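Local atomic coordinates of Rho-class glutathione S-transferase (Laternula elliptica, PDB entry 3QAV), a protein that probably catalyses the conjugation of glutathione to electrophilic substrates, as cytosolic glutathione transferases generally do. Residues A[123-128]-A[185-190]; A[173-176]-A[180-183]. All coordinates share one frame; numbering follows the deposited sequence.

Overall arrangement
Both interactions belong to the helical C-terminal part of the glutathione transferase fold and meet at the start of helix 183-197. Interaction 1 packs that helix, near the middle of the chain, against residues 123-128; interaction 2 is a surface contact within the loop leading into it, its centre about 12 Å from the centre of interaction 1. D185 ties the two together: its OD2 probably accepts a hydrogen bond from V176 N at 3.0 Å, while V176 CG2 packs on F188 CD2 at 3.6 Å. Glutathione is absent from this chain, but in interaction 1 the F187 side chain lies about 6 Å from that of S91, a glutathione-binding residue. Interaction 2 lies away from the glutathione site.

Interaction 1. Residues A[123-128]-A[185-190]; sequences FETSNI and DVFFFP
T125 points between F187 and F188 and reaches both with different branches. The contact is almost wholly apolar. The methyl CG2 lies 4.0 Å from F188 N and 4.1 Å from F188 CB, meeting the F188 ring from its edge. On the other branch, OG1 sits 3.8 Å from F187 CB, near the plane of that ring and at its edge, with the two side chains crossing at about a right angle. I128 supplies the second apolar touch: its terminal CD1 comes to 3.5 Å from F188 CE1, again at the rim of the ring. The chain of I128 is extended at its end (chi2 175°), which carries CD1 out to the phenylalanine, while F188 has CG anti to its backbone N (chi1 -175°), turning its ring towards I128.

These residues lie in the helical C-terminal domain of the glutathione transferase fold, where the passage from helix 112-124 to helix 126-131 packs on the first turns of helix 183-197. W165 of helix 148-172 stacks on the F188 ring and also touches T125 and I128, so a third helix shares the packing; F187 in turn makes a cation-pi contact with K40.

The polar groups look elsewhere. T125 OG1, buried here, is hydrogen-bonded to M122 O, which fixes the rotation of the side chain (chi1 67°). Replacing T125 with an alanine removes both branches, which would probably leave M122 O without its hydroxyl partner and open a gap beside F187 CB and the F188 backbone. E124 turns from helix 183-197 to form salt bridges with R121 and with R75 of the second subunit, bringing the dimer interface close behind this contact.

Interaction 2. Residues A[173-176]-A[180-183]; sequences GGFV and EFTM
The F175 ring has the peptide link between E180 and F181 laid over one face. F181 N stands 3.4 Å above the ring plane, over its centre, and on the same face E180 C comes to 3.3 Å from F175 CD2. F181 CB continues the cover as a CH-pi contact, 4.1 Å from the F175 centroid and 25° off the ring normal, with F175 CE1 its nearest ring atom at 3.7 Å. The F181 ring is met differently: F175 CE1 lies at its edge, near its plane, so the two phenylalanines are not stacked face on face. With CG anti to the backbone N (chi1 173°), F181 swings its ring away from F175, and there it takes up a cation-pi contact with R219.

At the root of the F175 side chain, CB lies 3.4 Å from E180 O, so the ring and its stem follow the E180 backbone together. M215 and M216 of helix 207-217 also touch F175, and the G174 N and F175 O atoms both bond to the hydroxyl of T172, pinning the chain just past the end of helix 148-172.

The 180-183 side of the contact runs straight into helix 183-197. T182 is its N-cap, its OG1 weakly bonded to A184 N, and D185 OD1 bonds back to T182 N. F181, just before the cap, packs on V186 in the first turn, which is a hydrophobic staple. The sequence from T182 to D185 fits the N-capping box that, with such a staple, marks the start of this core helix in glutathione transferases.

Interaction 1. Residues A[123-128]-A[185-190]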
loop_
_atom_site.group_PDB
_atom_site.type_symbol
_atom_site.label_atom_id
_atom_site.label_comp_id
_atom_site.label_asym_id
_atom_site.label_seq_id
_atom_site.Cartn_x
_atom_site.Cartn_y
_atom_site.Cartn_z
ATOM N N PHE A 123 1.987 -5.891 3.911
ATOM C CA PHE A 123 1.643 -4.475 3.848
ATOM C C PHE A 123 2.560 -3.546 4.634
ATOM O O PHE A 123 2.676 -2.370 4.311
ATOM C CB PHE A 123 0.169 -4.315 4.252
ATOM C CG PHE A 123 -0.768 -5.132 3.379
ATOM C CD1 PHE A 123 -1.503 -6.188 3.905
ATOM C CD2 PHE A 123 -0.846 -4.885 2.009
ATOM C CE1 PHE A 123 -2.297 -6.993 3.081
ATOM C CE2 PHE A 123 -1.633 -5.680 1.179
ATOM C CZ PHE A 123 -2.361 -6.739 1.714
ATOM N N GLU A 124 3.230 -4.074 5.651
ATOM C CA GLU A 124 4.152 -3.253 6.425
ATOM C C GLU A 124 5.400 -2.931 5.588
ATOM O O GLU A 124 6.094 -1.940 5.849
ATOM C CB GLU A 124 4.555 -3.979 7.711
ATOM C CG GLU A 124 5.430 -3.155 8.653
ATOM C CD GLU A 124 5.773 -3.910 9.923
ATOM O OE1 GLU A 124 5.147 -4.960 10.173
ATOM O OE2 GLU A 124 6.655 -3.449 10.678
ATOM N N THR A 125 5.679 -3.753 4.575
ATOM C CA THR A 125 6.855 -3.530 3.731
ATOM C C THR A 125 6.853 -2.167 3.044
ATOM O O THR A 125 7.900 -1.704 2.583
ATOM C CB THR A 125 7.005 -4.603 2.620
ATOM O OG1 THR A 125 5.931 -4.481 1.679
ATOM C CG2 THR A 125 7.008 -5.988 3.213
ATOM N N SER A 126 5.686 -1.528 2.973
ATOM C CA SER A 126 5.590 -0.223 2.327
ATOM C C SER A 126 6.414 0.823 3.076
ATOM O O SER A 126 6.869 1.795 2.480
ATOM C CB SER A 126 4.134 0.240 2.240
ATOM O OG SER A 126 3.710 0.822 3.459
ATOM N N ASN A 127 6.593 0.626 4.380
ATOM C CA ASN A 127 7.385 1.542 5.207
ATOM C C ASN A 127 8.848 1.560 4.791
ATOM O O ASN A 127 9.572 2.504 5.091
ATOM C CB ASN A 127 7.328 1.136 6.679
ATOM C CG ASN A 127 6.005 1.448 7.317
ATOM O OD1 ASN A 127 5.553 2.592 7.300
ATOM N ND2 ASN A 127 5.373 0.432 7.900
ATOM N N ILE A 128 9.292 0.496 4.132
ATOM C CA ILE A 128 10.670 0.414 3.693
ATOM C C ILE A 128 10.877 1.416 2.578
ATOM O O ILE A 128 11.882 2.120 2.551
ATOM C CB ILE A 128 11.016 -1.004 3.200
ATOM C CG1 ILE A 128 10.863 -1.997 4.360
ATOM C CG2 ILE A 128 12.442 -1.031 2.626
ATOM C CD1 ILE A 128 11.061 -3.455 3.962
ATOM N N ASP A 185 7.322 -12.716 1.896
ATOM C CA ASP A 185 8.682 -12.678 1.367
ATOM C C ASP A 185 8.705 -12.150 -0.063
ATOM O O ASP A 185 9.699 -11.582 -0.515
ATOM C CB ASP A 185 9.310 -14.065 1.433
ATOM C CG ASP A 185 9.466 -14.546 2.856
ATOM O OD1 ASP A 185 8.649 -15.384 3.299
ATOM O OD2 ASP A 185 10.398 -14.060 3.537
ATOM N N VAL A 186 7.600 -12.337 -0.767
ATOM C CA VAL A 186 7.480 -11.863 -2.140
ATOM C C VAL A 186 7.530 -10.332 -2.122
ATOM O O VAL A 186 8.111 -9.698 -3.009
ATOM C CB VAL A 186 6.130 -12.311 -2.751
ATOM C CG1 VAL A 186 5.836 -11.519 -4.002
ATOM C CG2 VAL A 186 6.165 -13.798 -3.050
ATOM N N PHE A 187 6.913 -9.747 -1.105
ATOM C CA PHE A 187 6.877 -8.295 -0.977
ATOM C C PHE A 187 8.166 -7.755 -0.385
ATOM O O PHE A 187 8.679 -6.724 -0.808
ATOM C CB PHE A 187 5.711 -7.867 -0.068
ATOM C CG PHE A 187 4.351 -7.967 -0.710
ATOM C CD1 PHE A 187 3.927 -9.147 -1.306
ATOM C CD2 PHE A 187 3.486 -6.874 -0.703
ATOM C CE1 PHE A 187 2.660 -9.239 -1.889
ATOM C CE2 PHE A 187 2.220 -6.955 -1.280
ATOM C CZ PHE A 187 1.809 -8.141 -1.874
ATOM N N PHE A 188 8.692 -8.466 0.600
ATOM C CA PHE A 188 9.887 -8.019 1.310
ATOM C C PHE A 188 11.214 -8.099 0.570
ATOM O O PHE A 188 11.901 -7.100 0.411
ATOM C CB PHE A 188 10.000 -8.795 2.626
ATOM C CG PHE A 188 11.129 -8.342 3.502
ATOM C CD1 PHE A 188 11.184 -7.032 3.966
ATOM C CD2 PHE A 188 12.127 -9.230 3.882
ATOM C CE1 PHE A 188 12.220 -6.613 4.798
ATOM C CE2 PHE A 188 13.166 -8.819 4.715
ATOM C CZ PHE A 188 13.210 -7.512 5.171
ATOM N N PHE A 189 11.571 -9.295 0.122
ATOM C CA PHE A 189 12.840 -9.509 -0.554
ATOM C C PHE A 189 13.215 -8.513 -1.651
ATOM O O PHE A 189 14.316 -7.966 -1.641
ATOM C CB PHE A 189 12.898 -10.920 -1.125
ATOM C CG PHE A 189 14.137 -11.185 -1.906
ATOM C CD1 PHE A 189 15.342 -11.424 -1.256
ATOM C CD2 PHE A 189 14.113 -11.138 -3.298
ATOM C CE1 PHE A 189 16.509 -11.611 -1.985
ATOM C CE2 PHE A 189 15.265 -11.320 -4.027
ATOM C CZ PHE A 189 16.468 -11.556 -3.372
ATOM N N PRO A 190 12.325 -8.283 -2.629
ATOM C CA PRO A 190 12.686 -7.325 -3.680
ATOM C C PRO A 190 13.209 -6.010 -3.108
ATOM O O PRO A 190 14.131 -5.394 -3.653
ATOM C CB PRO A 190 11.380 -7.150 -4.442
ATOM C CG PRO A 190 10.788 -8.535 -4.369
ATOM C CD PRO A 190 11.019 -8.910 -2.911
#

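Interaction 2. Residues A[173-176]-A[180-183]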
loop_
_atom_site.group_PDB
_atom_site.type_symbol
_atom_site.label_atom_id
_atom_site.label_comp_id
_atom_site.label_asym_id
_atom_site.label_seq_id
_atom_site.Cartn_x
_atom_site.Cartn_y
_atom_site.Cartn_z
ATOM N N GLY A 173 13.838 -16.773 12.593
ATOM C CA GLY A 173 14.978 -17.632 12.362
ATOM C C GLY A 173 14.964 -18.153 10.934
ATOM O O GLY A 173 15.833 -18.928 10.537
ATOM N N GLY A 174 13.979 -17.716 10.152
ATOM C CA GLY A 174 13.880 -18.171 8.776
ATOM C C GLY A 174 13.455 -17.117 7.768
ATOM O O GLY A 174 14.294 -16.405 7.213
ATOM N N PHE A 175 12.151 -17.024 7.521
ATOM C CA PHE A 175 11.625 -16.058 6.562
ATOM C C PHE A 175 11.073 -14.819 7.277
ATOM O O PHE A 175 11.130 -14.733 8.504
ATOM C CB PHE A 175 10.583 -16.747 5.684
ATOM C CG PHE A 175 11.155 -17.880 4.866
ATOM C CD1 PHE A 175 11.627 -17.659 3.571
ATOM C CD2 PHE A 175 11.268 -19.159 5.409
ATOM C CE1 PHE A 175 12.202 -18.697 2.831
ATOM C CE2 PHE A 175 11.843 -20.205 4.675
ATOM C CZ PHE A 175 12.310 -19.971 3.384
ATOM N N VAL A 176 10.540 -13.863 6.528
ATOM C CA VAL A 176 10.081 -12.615 7.137
ATOM C C VAL A 176 8.818 -12.631 8.006
ATOM O O VAL A 176 8.645 -11.754 8.855
ATOM C CB VAL A 176 9.946 -11.512 6.054
ATOM C CG1 VAL A 176 8.628 -11.681 5.290
ATOM C CG2 VAL A 176 10.063 -10.127 6.700
ATOM N N GLU A 180 8.404 -20.413 7.060
ATOM C CA GLU A 180 8.195 -20.873 5.694
ATOM C C GLU A 180 8.099 -19.676 4.746
ATOM O O GLU A 180 7.727 -18.570 5.149
ATOM C CB GLU A 180 6.892 -21.681 5.587
ATOM C CG GLU A 180 6.995 -23.141 5.984
ATOM C CD GLU A 180 5.667 -23.869 5.829
ATOM O OE1 GLU A 180 4.965 -23.626 4.825
ATOM O OE2 GLU A 180 5.328 -24.691 6.702
ATOM N N PHE A 181 8.440 -19.904 3.487
ATOM C CA PHE A 181 8.355 -18.868 2.465
ATOM C C PHE A 181 6.857 -18.572 2.269
ATOM O O PHE A 181 6.047 -19.495 2.195
ATOM C CB PHE A 181 8.968 -19.395 1.165
ATOM C CG PHE A 181 8.801 -18.475 -0.008
ATOM C CD1 PHE A 181 9.784 -17.540 -0.322
ATOM C CD2 PHE A 181 7.660 -18.550 -0.810
ATOM C CE1 PHE A 181 9.637 -16.688 -1.424
ATOM C CE2 PHE A 181 7.500 -17.705 -1.909
ATOM C CZ PHE A 181 8.492 -16.771 -2.219
ATOM N N THR A 182 6.489 -17.295 2.201
ATOM C CA THR A 182 5.087 -16.914 2.022
ATOM C C THR A 182 4.984 -15.639 1.194
ATOM O O THR A 182 5.997 -15.071 0.794
ATOM C CB THR A 182 4.391 -16.652 3.376
ATOM O OG1 THR A 182 5.000 -15.521 4.013
ATOM C CG2 THR A 182 4.516 -17.866 4.289
ATOM N N MET A 183 3.757 -15.187 0.952
ATOM C CA MET A 183 3.537 -13.973 0.169
ATOM C C MET A 183 4.323 -12.801 0.755
ATOM O O MET A 183 4.744 -11.918 0.023
ATOM C CB MET A 183 2.044 -13.612 0.129
ATOM C CG MET A 183 1.714 -12.476 -0.840
ATOM S SD MET A 183 2.051 -12.907 -2.568
ATOM C CE MET A 183 0.601 -13.874 -2.969
#